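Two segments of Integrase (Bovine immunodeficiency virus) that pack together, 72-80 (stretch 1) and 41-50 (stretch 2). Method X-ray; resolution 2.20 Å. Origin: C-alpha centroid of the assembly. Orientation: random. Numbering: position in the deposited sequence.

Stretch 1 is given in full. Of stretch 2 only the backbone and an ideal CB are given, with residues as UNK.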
ATOM      1  N   ASN A  72       5.525   7.697  16.852  1.00 32.50           N
ATOM      2  CA  ASN A  72       6.151   9.010  16.828  1.00 33.60           C
ATOM      3  C   ASN A  72       6.415   9.483  15.391  1.00 32.92           C
ATOM      4  O   ASN A  72       6.326  10.674  15.097  1.00 33.14           O
ATOM      5  CB  ASN A  72       7.451   8.999  17.635  1.00 32.82           C
ATOM      6  CG  ASN A  72       7.207   8.873  19.134  1.00 34.90           C
ATOM      7  OD1 ASN A  72       6.115   9.160  19.625  1.00 35.63           O
ATOM      8  ND2 ASN A  72       8.230   8.458  19.868  1.00 34.48           N
ATOM      9  N   LEU A  73       6.727   8.550  14.496  1.00 32.61           N
ATOM     10  CA  LEU A  73       6.984   8.902  13.104  1.00 32.76           C
ATOM     11  C   LEU A  73       5.747   9.539  12.467  1.00 32.75           C
ATOM     12  O   LEU A  73       5.849  10.536  11.749  1.00 33.87           O
ATOM     13  CB  LEU A  73       7.399   7.663  12.306  1.00 32.26           C
ATOM     14  CG  LEU A  73       7.544   7.888  10.797  1.00 32.26           C
ATOM     15  CD1 LEU A  73       8.455   9.078  10.550  1.00 32.29           C
ATOM     16  CD2 LEU A  73       8.089   6.639  10.126  1.00 29.82           C
ATOM     17  N   CYS A  74       4.577   8.967  12.737  1.00 32.64           N
ATOM     18  CA  CYS A  74       3.343   9.505  12.189  1.00 32.64           C
ATOM     19  C   CYS A  74       3.021  10.864  12.795  1.00 34.95           C
ATOM     20  O   CYS A  74       2.472  11.733  12.118  1.00 33.57           O
ATOM     21  CB  CYS A  74       2.186   8.542  12.430  1.00 31.72           C
ATOM     22  SG  CYS A  74       2.258   7.046  11.417  1.00 30.14           S
ATOM     23  N   LYS A  75       3.345  11.051  14.070  1.00 37.04           N
ATOM     24  CA  LYS A  75       3.094  12.341  14.706  1.00 40.45           C
ATOM     25  C   LYS A  75       4.027  13.364  14.071  1.00 40.81           C
ATOM     26  O   LYS A  75       3.627  14.488  13.781  1.00 42.13           O
ATOM     27  CB  LYS A  75       3.333  12.251  16.216  1.00 41.75           C
ATOM     28  CG  LYS A  75       2.237  11.479  16.933  1.00 42.86           C
ATOM     29  CD  LYS A  75       2.601  11.131  18.363  1.00 45.20           C
ATOM     30  CE  LYS A  75       1.496  10.293  18.994  1.00 45.09           C
ATOM     31  NZ  LYS A  75       1.788   9.913  20.400  1.00 47.71           N
ATOM     32  N   TYR A  76       5.267  12.952  13.836  1.00 41.67           N
ATOM     33  CA  TYR A  76       6.258  13.815  13.215  1.00 43.16           C
ATOM     34  C   TYR A  76       5.843  14.197  11.797  1.00 42.54           C
ATOM     35  O   TYR A  76       6.048  15.332  11.372  1.00 43.10           O
ATOM     36  CB  TYR A  76       7.620  13.112  13.179  1.00 47.00           C
ATOM     37  CG  TYR A  76       8.607  13.762  12.238  1.00 51.80           C
ATOM     38  CD1 TYR A  76       8.988  15.092  12.414  1.00 53.76           C
ATOM     39  CD2 TYR A  76       9.132  13.061  11.149  1.00 52.84           C
ATOM     40  CE1 TYR A  76       9.861  15.713  11.527  1.00 55.99           C
ATOM     41  CE2 TYR A  76      10.009  13.674  10.253  1.00 55.50           C
ATOM     42  CZ  TYR A  76      10.369  15.002  10.450  1.00 56.67           C
ATOM     43  OH  TYR A  76      11.227  15.629   9.575  1.00 58.54           O
ATOM     44  N   LEU A  77       5.261  13.245  11.069  1.00 40.66           N
ATOM     45  CA  LEU A  77       4.825  13.480   9.695  1.00 38.32           C
ATOM     46  C   LEU A  77       3.398  14.019   9.625  1.00 38.76           C
ATOM     47  O   LEU A  77       2.833  14.157   8.544  1.00 39.89           O
ATOM     48  CB  LEU A  77       4.917  12.181   8.890  1.00 36.52           C
ATOM     49  CG  LEU A  77       6.303  11.564   8.689  1.00 36.20           C
ATOM     50  CD1 LEU A  77       6.157  10.129   8.206  1.00 36.80           C
ATOM     51  CD2 LEU A  77       7.106  12.397   7.691  1.00 34.54           C
ATOM     52  N   GLY A  78       2.817  14.325  10.781  1.00 39.36           N
ATOM     53  CA  GLY A  78       1.456  14.832  10.812  1.00 37.86           C
ATOM     54  C   GLY A  78       0.474  13.872  10.169  1.00 37.51           C
ATOM     55  O   GLY A  78      -0.378  14.280   9.382  1.00 39.85           O
ATOM     56  N   ILE A  79       0.592  12.591  10.500  1.00 35.36           N
ATOM     57  CA  ILE A  79      -0.289  11.569   9.947  1.00 33.45           C
ATOM     58  C   ILE A  79      -1.164  10.949  11.033  1.00 32.09           C
ATOM     59  O   ILE A  79      -0.674  10.525  12.069  1.00 31.82           O
ATOM     60  CB  ILE A  79       0.524  10.435   9.278  1.00 30.82           C
ATOM     61  CG1 ILE A  79       1.245  10.963   8.037  1.00 31.70           C
ATOM     62  CG2 ILE A  79      -0.394   9.286   8.901  1.00 31.50           C
ATOM     63  CD1 ILE A  79       2.180   9.949   7.410  1.00 28.75           C
ATOM     64  N   THR A  80      -2.462  10.899  10.791  1.00 32.77           N
ATOM     65  CA  THR A  80      -3.362  10.298  11.759  1.00 34.00           C
ATOM     66  C   THR A  80      -3.157   8.796  11.658  1.00 34.72           C
ATOM     67  O   THR A  80      -3.168   8.238  10.565  1.00 36.08           O
ATOM     68  CB  THR A  80      -4.815  10.629  11.438  1.00 32.89           C
ATOM     69  OG1 THR A  80      -4.962  12.049  11.352  1.00 35.12           O
ATOM     70  CG2 THR A  80      -5.735  10.096  12.525  1.00 35.98           C
ATOM     71  N   UNK A  41       9.386  -0.964   8.430  1.00 26.13           N
ATOM     72  CA  UNK A  41       8.093  -0.317   8.261  1.00 25.67           C
ATOM     73  C   UNK A  41       8.231   1.205   8.201  1.00 25.83           C
ATOM     74  O   UNK A  41       7.590   1.857   7.379  1.00 27.02           O
ATOM     75  CB  UNK A  41       7.153  -0.715   9.401  1.00 25.67           C
ATOM     76  N   UNK A  42       9.071   1.769   9.065  1.00 25.21           N
ATOM     77  CA  UNK A  42       9.290   3.212   9.089  1.00 23.81           C
ATOM     78  C   UNK A  42       9.869   3.683   7.760  1.00 24.32           C
ATOM     79  O   UNK A  42       9.480   4.726   7.239  1.00 26.31           O
ATOM     80  CB  UNK A  42      10.220   3.597  10.241  1.00 23.81           C
ATOM     81  N   UNK A  43      10.809   2.915   7.219  1.00 24.58           N
ATOM     82  CA  UNK A  43      11.424   3.254   5.939  1.00 24.93           C
ATOM     83  C   UNK A  43      10.327   3.268   4.859  1.00 24.65           C
ATOM     84  O   UNK A  43      10.276   4.171   4.025  1.00 25.26           O
ATOM     85  CB  UNK A  43      12.535   2.264   5.585  1.00 24.93           C
ATOM     86  N   UNK A  44       9.449   2.267   4.897  1.00 22.61           N
ATOM     87  CA  UNK A  44       8.349   2.173   3.946  1.00 23.05           C
ATOM     88  C   UNK A  44       7.408   3.374   4.033  1.00 22.21           C
ATOM     89  O   UNK A  44       6.994   3.913   3.009  1.00 20.44           O
ATOM     90  CB  UNK A  44       7.565   0.881   4.182  1.00 23.05           C
ATOM     91  N   UNK A  45       7.072   3.788   5.252  1.00 23.71           N
ATOM     92  CA  UNK A  45       6.188   4.939   5.443  1.00 24.98           C
ATOM     93  C   UNK A  45       6.841   6.215   4.914  1.00 23.95           C
ATOM     94  O   UNK A  45       6.183   7.038   4.292  1.00 23.68           O
ATOM     95  CB  UNK A  45       5.832   5.102   6.922  1.00 24.98           C
ATOM     96  N   UNK A  46       8.134   6.379   5.171  1.00 25.71           N
ATOM     97  CA  UNK A  46       8.852   7.560   4.694  1.00 25.52           C
ATOM     98  C   UNK A  46       8.845   7.616   3.171  1.00 25.15           C
ATOM     99  O   UNK A  46       8.713   8.696   2.591  1.00 27.04           O
ATOM    100  CB  UNK A  46      10.290   7.561   5.216  1.00 25.52           C
ATOM    101  N   UNK A  47       8.981   6.455   2.530  1.00 25.73           N
ATOM    102  CA  UNK A  47       8.949   6.364   1.066  1.00 27.27           C
ATOM    103  C   UNK A  47       7.548   6.719   0.561  1.00 26.26           C
ATOM    104  O   UNK A  47       7.387   7.429  -0.429  1.00 24.61           O
ATOM    105  CB  UNK A  47       9.350   4.964   0.598  1.00 27.27           C
ATOM    106  N   UNK A  48       6.531   6.204   1.247  1.00 25.94           N
ATOM    107  CA  UNK A  48       5.147   6.460   0.869  1.00 25.86           C
ATOM    108  C   UNK A  48       4.820   7.945   0.988  1.00 26.81           C
ATOM    109  O   UNK A  48       4.224   8.536   0.088  1.00 25.19           O
ATOM    110  CB  UNK A  48       4.194   5.636   1.737  1.00 25.86           C
ATOM    111  N   UNK A  49       5.220   8.534   2.108  1.00 26.55           N
ATOM    112  CA  UNK A  49       4.969   9.945   2.371  1.00 31.03           C
ATOM    113  C   UNK A  49       5.789  10.803   1.407  1.00 30.56           C
ATOM    114  O   UNK A  49       5.428  11.934   1.104  1.00 33.24           O
ATOM    115  CB  UNK A  49       5.303  10.293   3.823  1.00 31.03           C
ATOM    116  N   UNK A  50       6.876  10.229   0.905  1.00 32.09           N
ATOM    117  CA  UNK A  50       7.772  10.892  -0.046  1.00 32.31           C
ATOM    118  C   UNK A  50       7.119  11.008  -1.423  1.00 32.41           C
ATOM    119  O   UNK A  50       7.182  12.052  -2.074  1.00 33.00           O
ATOM    120  CB  UNK A  50       9.094  10.129  -0.154  1.00 32.31           C
TER

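Stretch 2 is helical throughout, so every position must tolerate helical backbone angles, and the choice turns on what stretch 1 offers. The two helix axes run 18° from parallel and approach no closer than 11.1 Å, a spacing that leaves room for branched side chains between them. What stretch 1 presents is apolar: Leu73 in the helix, Leu77 four residues on and just past its end, then Ile79.

Position 41 points sideways, with nothing of stretch 1 within 5.5 Å of its ideal CB. The contact sets little constraint here, and most helix-compatible side chains would do; the residue is Val41, which makes no contact with stretch 1.

Position 42 is tighter. Its CA-to-CB bond also points sideways, yet the ideal CB already lies 3.7 Å from Leu73 CD2. A small residue suits the place, while a longer one would have to lead its chain away from that methyl. The deposited residue is Ala42, whose CB meets Leu73 CD2 at 3.7 Å; the same methyl, Leu73 CD2, rests 3.7 Å from the backbone atom Ala42 O.

Position 43 points away and position 44 is out of reach, so stretch 1 selects for nothing at either, and polar or apolar side chains are equally open. They are Leu43 and Cys44.

Position 45 points toward stretch 1. Its ideal CB is 4.2 Å from Leu73 CD2 and 5.2 Å from Leu77 CD1, facing two leucine side chains that offer neither charge nor hydrogen-bonding group. Valine, isoleucine or leucine could all serve, and a beta-branched residue would place a methyl close to the backbone where these leucines end. Ile45 does this: its CG2 packs against Leu77 CD1 at 4.0 Å, and its CB sits 4.2 Å from Leu73 CD2.

Position 46 points sideways, its ideal CB 5.5 Å from Leu73 CD2. A side chain with a gamma carbon can start back toward Leu73, and a longer one such as leucine or methionine can reach both leucines. Leu46, with chi1 m and chi2 t, brings its end nearer: CD2 lies 4.1 Å from Leu73 CD1 and 4.2 Å from Leu77 CD1, so one methyl touches both leucines.

Positions 47 and 48 are out of reach, and stretch 1 leaves polar and apolar side chains alike open. They are Gln47 and Leu48.

Position 49 again points toward stretch 1, one turn beyond 45. Its ideal CB is 4.5 Å from Leu77 CD1 and 4.8 Å from Ile79 CD1, which leaves space for an apolar chain of moderate size; isoleucine, leucine, valine or methionine are reasonable candidates. The residue is Ile49, and both branches are used: CG2 meets Leu77 CD2 at 4.0 Å, while CG1 meets Ile79 CD1 at 3.7 Å. Its chi1 of -134° lies between wells.

Position 50 is out of reach, so any helix-compatible side chain would do; Gln50 makes no contact with stretch 1.

The rule is simple: no hydrogen bond crosses, and 42, 45, 46 and 49 carry the contact almost wholly by apolar side-chain packing, with one methyl also resting on a backbone oxygen.

Stretch 2, residues 41-50: VALCILQLIQ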
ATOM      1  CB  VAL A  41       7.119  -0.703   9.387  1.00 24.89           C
ATOM      2  CG1 VAL A  41       5.869   0.182   9.328  1.00 22.77           C
ATOM      3  CG2 VAL A  41       6.714  -2.166   9.226  1.00 26.87           C
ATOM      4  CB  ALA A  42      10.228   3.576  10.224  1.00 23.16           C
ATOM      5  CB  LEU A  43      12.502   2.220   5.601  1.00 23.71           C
ATOM      6  CG  LEU A  43      13.975   2.623   5.741  1.00 27.44           C
ATOM      7  CD1 LEU A  43      14.129   3.721   6.759  1.00 23.96           C
ATOM      8  CD2 LEU A  43      14.806   1.407   6.116  1.00 26.67           C
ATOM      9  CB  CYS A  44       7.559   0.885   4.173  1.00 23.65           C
ATOM     10  SG  CYS A  44       8.406  -0.602   3.588  1.00 24.28           S
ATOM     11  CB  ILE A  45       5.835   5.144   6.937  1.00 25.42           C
ATOM     12  CG1 ILE A  45       5.013   3.960   7.454  1.00 25.16           C
ATOM     13  CG2 ILE A  45       5.045   6.433   7.117  1.00 22.93           C
ATOM     14  CD1 ILE A  45       4.690   4.053   8.939  1.00 25.36           C
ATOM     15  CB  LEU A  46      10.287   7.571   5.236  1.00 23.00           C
ATOM     16  CG  LEU A  46      10.386   8.038   6.701  1.00 24.27           C
ATOM     17  CD1 LEU A  46      11.763   7.756   7.257  1.00 23.41           C
ATOM     18  CD2 LEU A  46      10.072   9.522   6.797  1.00 23.86           C
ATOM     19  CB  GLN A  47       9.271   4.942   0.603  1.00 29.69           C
ATOM     20  CG  GLN A  47      10.734   4.516   0.672  1.00 35.71           C
ATOM     21  CD  GLN A  47      11.487   4.761  -0.632  1.00 37.84           C
ATOM     22  OE1 GLN A  47      10.957   4.533  -1.723  1.00 37.77           O
ATOM     23  NE2 GLN A  47      12.736   5.210  -0.523  1.00 38.04           N
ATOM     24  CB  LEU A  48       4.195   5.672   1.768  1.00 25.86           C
ATOM     25  CG  LEU A  48       2.754   5.618   1.254  1.00 25.76           C
ATOM     26  CD1 LEU A  48       2.686   4.710   0.019  1.00 19.37           C
ATOM     27  CD2 LEU A  48       1.839   5.096   2.341  1.00 24.40           C
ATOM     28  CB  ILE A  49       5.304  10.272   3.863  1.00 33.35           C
ATOM     29  CG1 ILE A  49       4.182  11.101   4.478  1.00 34.72           C
ATOM     30  CG2 ILE A  49       6.659  10.974   3.980  1.00 34.69           C
ATOM     31  CD1 ILE A  49       4.002  12.462   3.849  1.00 38.75           C
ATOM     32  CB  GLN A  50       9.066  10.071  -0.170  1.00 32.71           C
ATOM     33  CG  GLN A  50       9.929  10.331  -1.413  1.00 32.05           C
ATOM     34  CD  GLN A  50      10.917   9.189  -1.690  1.00 36.71           C
ATOM     35  OE1 GLN A  50      11.570   8.663  -0.774  1.00 35.96           O
ATOM     36  NE2 GLN A  50      11.035   8.803  -2.957  1.00 37.54           N
TER
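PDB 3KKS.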